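Local coordinates for PilO protein (Pseudomonas aeruginosa, PDB 2RJZ) that helps build the inner-membrane platform for type IV pilus assembly, where PilN/PilO heterodimers form the foundation of the PilM/PilN/PilO/PilP complex, at residues E61-K66 with S84-Y89; R104-H109 with I128-Y133. One frame throughout, in Å; residues are numbered along the deposited sequence.

Interaction 1: E61-K66 with S84-Y89; sequences EFEEIK and SVVGGY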
loop_
_atom_site.group_PDB
_atom_site.type_symbol
_atom_site.label_atom_id
_atom_site.label_comp_id
_atom_site.label_asym_id
_atom_site.label_seq_id
_atom_site.Cartn_x
_atom_site.Cartn_y
_atom_site.Cartn_z
ATOM N N GLU A 61 -6.694 17.165 12.357
ATOM C CA GLU A 61 -8.136 17.359 12.114
ATOM C C GLU A 61 -8.630 16.761 10.800
ATOM O O GLU A 61 -7.980 16.879 9.774
ATOM C CB GLU A 61 -8.555 18.832 12.207
ATOM C CG GLU A 61 -7.630 19.805 11.529
ATOM C CD GLU A 61 -8.199 21.225 11.506
ATOM O OE1 GLU A 61 -9.201 21.473 10.758
ATOM O OE2 GLU A 61 -7.632 22.079 12.238
ATOM N N PHE A 62 -9.807 16.157 10.843
ATOM C CA PHE A 62 -10.439 15.609 9.648
ATOM C C PHE A 62 -11.253 16.650 8.915
ATOM O O PHE A 62 -12.049 17.361 9.520
ATOM C CB PHE A 62 -11.327 14.411 10.005
ATOM C CG PHE A 62 -10.556 13.170 10.210
ATOM C CD1 PHE A 62 -10.456 12.224 9.187
ATOM C CD2 PHE A 62 -9.846 12.977 11.384
ATOM C CE1 PHE A 62 -9.692 11.086 9.356
ATOM C CE2 PHE A 62 -9.074 11.838 11.571
ATOM C CZ PHE A 62 -8.993 10.893 10.564
ATOM N N GLU A 63 -11.089 16.715 7.608
ATOM C CA GLU A 63 -11.924 17.594 6.814
ATOM C C GLU A 63 -13.014 16.842 6.079
ATOM O O GLU A 63 -14.128 17.338 5.946
ATOM C CB GLU A 63 -11.084 18.392 5.843
ATOM C CG GLU A 63 -10.139 19.349 6.550
ATOM C CD GLU A 63 -9.336 20.166 5.558
ATOM O OE1 GLU A 63 -8.748 19.553 4.641
ATOM O OE2 GLU A 63 -9.312 21.410 5.692
ATOM N N GLU A 64 -12.682 15.650 5.608
ATOM C CA GLU A 64 -13.565 14.902 4.710
ATOM C C GLU A 64 -13.206 13.419 4.622
ATOM O O GLU A 64 -12.027 13.020 4.643
ATOM C CB GLU A 64 -13.591 15.554 3.317
ATOM C CG GLU A 64 -14.285 14.749 2.249
ATOM C CD GLU A 64 -14.129 15.391 0.871
ATOM O OE1 GLU A 64 -13.286 14.914 0.052
ATOM O OE2 GLU A 64 -14.833 16.403 0.614
ATOM N N ILE A 65 -14.247 12.601 4.569
ATOM C CA ILE A 65 -14.127 11.199 4.220
ATOM C C ILE A 65 -15.063 10.958 3.066
ATOM O O ILE A 65 -16.306 11.149 3.178
ATOM C CB ILE A 65 -14.553 10.265 5.339
ATOM C CG1 ILE A 65 -13.643 10.431 6.549
ATOM C CG2 ILE A 65 -14.536 8.818 4.827
ATOM C CD1 ILE A 65 -14.259 9.914 7.812
ATOM N N LYS A 66 -14.470 10.539 1.956
ATOM C CA LYS A 66 -15.208 10.394 0.736
ATOM C C LYS A 66 -15.179 8.934 0.345
ATOM O O LYS A 66 -14.098 8.347 0.099
ATOM C CB LYS A 66 -14.596 11.275 -0.339
ATOM C CG LYS A 66 -15.422 11.359 -1.583
ATOM C CD LYS A 66 -14.819 12.295 -2.610
ATOM C CE LYS A 66 -15.682 12.279 -3.904
ATOM N NZ LYS A 66 -14.945 12.717 -5.151
ATOM N N SER A 84 -9.188 13.192 3.698
ATOM C CA SER A 84 -8.527 14.489 3.817
ATOM C C SER A 84 -8.344 14.903 5.267
ATOM O O SER A 84 -9.321 15.045 6.018
ATOM C CB SER A 84 -9.331 15.589 3.109
ATOM O OG SER A 84 -9.399 15.349 1.716
ATOM N N VAL A 85 -7.099 15.128 5.644
ATOM C CA VAL A 85 -6.746 15.542 6.992
ATOM C C VAL A 85 -5.799 16.750 6.921
ATOM O O VAL A 85 -5.248 17.052 5.861
ATOM C CB VAL A 85 -6.085 14.387 7.788
ATOM C CG1 VAL A 85 -7.079 13.297 8.010
ATOM C CG2 VAL A 85 -4.878 13.823 7.051
ATOM N N VAL A 86 -5.640 17.434 8.046
ATOM C CA VAL A 86 -4.790 18.624 8.168
ATOM C C VAL A 86 -4.013 18.457 9.489
ATOM O O VAL A 86 -4.591 18.030 10.495
ATOM C CB VAL A 86 -5.628 19.948 8.170
ATOM C CG1 VAL A 86 -4.758 21.176 8.522
ATOM C CG2 VAL A 86 -6.280 20.184 6.805
ATOM N N GLY A 87 -2.705 18.709 9.446
ATOM C CA GLY A 87 -1.883 18.795 10.647
ATOM C C GLY A 87 -0.404 18.937 10.315
ATOM O O GLY A 87 -0.043 19.280 9.184
ATOM N N GLY A 88 0.457 18.660 11.293
ATOM C CA GLY A 88 1.917 18.812 11.117
ATOM C C GLY A 88 2.572 17.637 10.417
ATOM O O GLY A 88 2.004 16.548 10.338
ATOM N N TYR A 89 3.794 17.845 9.937
ATOM C CA TYR A 89 4.435 16.852 9.078
ATOM C C TYR A 89 4.726 15.485 9.728
ATOM O O TYR A 89 4.554 14.434 9.090
ATOM C CB TYR A 89 5.646 17.455 8.334
ATOM C CG TYR A 89 6.773 17.948 9.199
ATOM C CD1 TYR A 89 7.738 17.060 9.685
ATOM C CD2 TYR A 89 6.907 19.307 9.502
ATOM C CE1 TYR A 89 8.814 17.495 10.489
ATOM C CE2 TYR A 89 7.994 19.769 10.323
ATOM C CZ TYR A 89 8.934 18.841 10.800
ATOM O OH TYR A 89 10.002 19.237 11.578
HETATM O O HOH W 1 -11.361 13.349 0.788
#
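Glu61 and Val86 open this antiparallel pairing of strands 61-72 and 76-87, the first hairpin of the PilO periplasmic domain, with two backbone bonds: Glu61 N to Val86 O and Val86 N to Glu61 O. Two residues on, the pairing slips by one. Glu63 and Glu64 both face Ser84, a classic beta bulge, and Ser84 O takes Glu63 N at 2.9 Å and, weakly, Glu64 N at 3.4 Å. A nearly straight return bond, from Ser84 N to Glu64 O (175° at the hydrogen), closes the bulge.

The apolar contact is a CH-pi one. Val85 CG1 sits over a face of the Phe62 ring, 3.8 Å from its centroid and shifted toward the rim. Val85 places CG1 there by setting it beside its own backbone N (chi1 -66°). The two side chains run side by side, and Phe62 also meets Ile51, so this face of the sheet looks toward helix 43-57.

Polar groups gather on the other face. Glu63 reaches across Val86 and lays the flat face of its carboxylate over a methyl, CD lying 3.3 Å from Val86 CG2, and ends in a salt bridge with Arg125 on strand 124-135. Farther along, a water joins Glu64 OE1, to which it donates at 2.6 Å, and Ser84 OG at 3.0 Å.

The bulge gives Glu63 a helix-like psi of -37°. Its acid is thus turned across the neighbouring strand, over Val86, where the bond to Arg125 probably stabilises its charge and ties this edge strand to the second hairpin.

Interaction 2: R104-H109 with I128-Y133; sequences RIVTLH and ILAKTY. With SO4 (sulfate ion), chain D; SO4 (sulfate ion), chain C.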
loop_
_atom_site.group_PDB
_atom_site.type_symbol
_atom_site.label_atom_id
_atom_site.label_comp_id
_atom_site.label_asym_id
_atom_site.label_seq_id
_atom_site.Cartn_x
_atom_site.Cartn_y
_atom_site.Cartn_z
ATOM N N ARG A 104 -7.501 -4.345 10.942
ATOM C CA ARG A 104 -8.510 -4.267 9.881
ATOM C C ARG A 104 -7.800 -4.605 8.572
ATOM O O ARG A 104 -6.575 -4.431 8.465
ATOM C CB ARG A 104 -9.082 -2.838 9.758
ATOM C CG ARG A 104 -9.710 -2.251 11.037
ATOM C CD ARG A 104 -11.218 -2.470 11.070
ATOM N NE ARG A 104 -11.766 -2.017 12.343
ATOM C CZ ARG A 104 -12.934 -2.421 12.837
ATOM N NH1 ARG A 104 -13.668 -3.286 12.152
ATOM N NH2 ARG A 104 -13.365 -1.952 14.008
ATOM N N ILE A 105 -8.569 -5.054 7.585
ATOM C CA ILE A 105 -8.071 -5.328 6.251
ATOM C C ILE A 105 -8.196 -3.993 5.501
ATOM O O ILE A 105 -9.252 -3.652 4.968
ATOM C CB ILE A 105 -8.890 -6.454 5.509
ATOM C CG1 ILE A 105 -9.066 -7.729 6.366
ATOM C CG2 ILE A 105 -8.307 -6.710 4.110
ATOM C CD1 ILE A 105 -7.804 -8.317 6.965
ATOM N N VAL A 106 -7.119 -3.218 5.532
ATOM C CA VAL A 106 -7.109 -1.888 4.933
ATOM C C VAL A 106 -5.737 -1.644 4.297
ATOM O O VAL A 106 -4.714 -1.880 4.929
ATOM C CB VAL A 106 -7.495 -0.773 5.955
ATOM C CG1 VAL A 106 -6.547 -0.757 7.151
ATOM C CG2 VAL A 106 -7.559 0.595 5.273
ATOM N N THR A 107 -5.731 -1.223 3.039
ATOM C CA THR A 107 -4.482 -0.924 2.366
ATOM C C THR A 107 -4.465 0.576 2.068
ATOM O O THR A 107 -5.531 1.202 1.890
ATOM C CB THR A 107 -4.321 -1.744 1.068
ATOM O OG1 THR A 107 -5.438 -1.499 0.209
ATOM C CG2 THR A 107 -4.224 -3.234 1.353
ATOM N N LEU A 108 -3.272 1.144 2.030
ATOM C CA LEU A 108 -3.110 2.566 1.764
ATOM C C LEU A 108 -2.427 2.758 0.433
ATOM O O LEU A 108 -1.586 1.942 0.026
ATOM C CB LEU A 108 -2.337 3.259 2.892
ATOM C CG LEU A 108 -3.034 3.195 4.255
ATOM C CD1 LEU A 108 -2.112 3.708 5.337
ATOM C CD2 LEU A 108 -4.294 4.045 4.235
ATOM N N HIS A 109 -2.813 3.821 -0.273
ATOM C CA HIS A 109 -2.374 3.977 -1.675
ATOM C C HIS A 109 -1.776 5.352 -1.923
ATOM O O HIS A 109 -1.042 5.830 -1.065
ATOM C CB HIS A 109 -3.476 3.532 -2.627
ATOM C CG HIS A 109 -3.959 2.147 -2.314
ATOM N ND1 HIS A 109 -3.455 1.018 -2.930
ATOM C CD2 HIS A 109 -4.842 1.707 -1.382
ATOM C CE1 HIS A 109 -4.019 -0.056 -2.405
ATOM N NE2 HIS A 109 -4.867 0.337 -1.464
ATOM N N ILE A 128 -5.361 11.161 1.125
ATOM C CA ILE A 128 -4.834 9.795 0.946
ATOM C C ILE A 128 -5.947 8.821 0.579
ATOM O O ILE A 128 -7.044 8.901 1.113
ATOM C CB ILE A 128 -4.020 9.306 2.195
ATOM C CG1 ILE A 128 -3.249 8.012 1.907
ATOM C CG2 ILE A 128 -4.891 9.147 3.439
ATOM C CD1 ILE A 128 -2.258 7.607 3.030
ATOM N N LEU A 129 -5.672 7.914 -0.345
ATOM C CA LEU A 129 -6.626 6.858 -0.668
ATOM C C LEU A 129 -6.377 5.564 0.155
ATOM O O LEU A 129 -5.257 5.025 0.176
ATOM C CB LEU A 129 -6.609 6.575 -2.170
ATOM C CG LEU A 129 -7.590 5.544 -2.727
ATOM C CD1 LEU A 129 -9.016 6.070 -2.544
ATOM C CD2 LEU A 129 -7.267 5.327 -4.217
ATOM N N ALA A 130 -7.411 5.123 0.871
ATOM C CA ALA A 130 -7.407 3.871 1.591
ATOM C C ALA A 130 -8.375 2.955 0.852
ATOM O O ALA A 130 -9.220 3.429 0.090
ATOM C CB ALA A 130 -7.855 4.065 3.045
ATOM N N LYS A 131 -8.213 1.645 1.024
ATOM C CA LYS A 131 -9.176 0.700 0.482
ATOM C C LYS A 131 -9.450 -0.367 1.475
ATOM O O LYS A 131 -8.572 -0.820 2.208
ATOM C CB LYS A 131 -8.678 0.009 -0.791
ATOM C CG LYS A 131 -8.655 0.865 -2.006
ATOM C CD LYS A 131 -7.930 0.129 -3.101
ATOM C CE LYS A 131 -7.753 1.047 -4.289
ATOM N NZ LYS A 131 -7.178 0.306 -5.428
ATOM N N THR A 132 -10.700 -0.785 1.482
ATOM C CA THR A 132 -11.031 -1.984 2.176
ATOM C C THR A 132 -11.768 -2.902 1.190
ATOM O O THR A 132 -12.062 -2.508 0.050
ATOM C CB THR A 132 -11.798 -1.697 3.485
ATOM O OG1 THR A 132 -11.749 -2.880 4.311
ATOM C CG2 THR A 132 -13.255 -1.257 3.198
ATOM N N TYR A 133 -12.064 -4.111 1.642
ATOM C CA TYR A 133 -12.481 -5.175 0.770
ATOM C C TYR A 133 -13.541 -6.050 1.456
ATOM O O TYR A 133 -13.540 -6.237 2.687
ATOM C CB TYR A 133 -11.270 -6.043 0.365
ATOM C CG TYR A 133 -10.056 -5.255 -0.140
ATOM C CD1 TYR A 133 -9.796 -5.106 -1.520
ATOM C CD2 TYR A 133 -9.180 -4.654 0.771
ATOM C CE1 TYR A 133 -8.663 -4.382 -1.958
ATOM C CE2 TYR A 133 -8.085 -3.932 0.358
ATOM C CZ TYR A 133 -7.822 -3.797 -0.995
ATOM O OH TYR A 133 -6.706 -3.058 -1.330
HETATM S S SO4 D . -16.429 -3.712 14.469
HETATM O O1 SO4 D . -17.871 -3.646 14.728
HETATM O O2 SO4 D . -15.883 -4.963 14.992
HETATM O O3 SO4 D . -16.207 -3.617 13.026
HETATM O O4 SO4 D . -15.763 -2.594 15.145
HETATM S S SO4 C . -4.505 1.729 -6.794
HETATM O O1 SO4 C . -5.202 2.856 -6.147
HETATM O O2 SO4 C . -5.009 0.425 -6.354
HETATM O O3 SO4 C . -4.725 1.797 -8.244
HETATM O O4 SO4 C . -3.071 1.784 -6.459
#
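Thr107 and Tyr133 make the tight centre of this hairpin pairing: Thr107 OG1 meets Tyr133 OH at 2.5 Å, at the edge of the phenol ring and in its plane. The same OG1 bonds His109 NE2, also at 2.5 Å. Thr107 can grip both because chi1 (57°) wedges OG1 between its backbone N and carbonyl carbon. Along the backbone, Thr107 and Lys131 exchange two bonds, and His109 N gives a third to Leu129 O. Thr132 OG1 donates to Ile105 O at 2.7 Å, nearly along the C=O axis.

On the face turned to helices 43-57 and 89-100, the packing is apolar, with Leu108 CD2 against Ala130 CB (3.8 Å).

The looser side lies beyond the His109 ring, toward a bound sulfate. The aliphatic chain of Lys131 crosses the histidine at about a right angle, with CE over the ring centre, 4.2 Å from the centroid. Lys131 NZ goes on to Glu78 and to that sulfate, probably from the crystallisation liquor, whose O2 lies doubtfully close.

The bond between Thr107 OG1 and His109 NE2 helps fix the turn of the ring, and Tyr133 OH in turn holds that hydroxyl, while the neighbouring lysine and sulfate would probably pull the histidine's ionisation in opposite directions.

Interactions 1 and 2 belong to the two hairpins of one antiparallel sheet, ordered 61-72, 76-87, 124-135, 106-115. Each pairs an outermost strand of the chain with an inner one, and the two inner strands are neighbours, joined by backbone hydrogen bonds such as Ile83 with Ile128. The contact centres lie about 16 Å apart and their nearest atoms about 5 Å. Interaction 2 sits close to the centre of the chain, interaction 1 toward one end. With helices 43-57 and 89-100 this topology is consistent with a circularly permuted ferredoxin-like domain. Sulfates sit at Lys131 and Arg104 of interaction 2. The second subunit reaches both contacts, its Gln6 hydrogen-bonding Val106 O and its Ile113 packing on Tyr89.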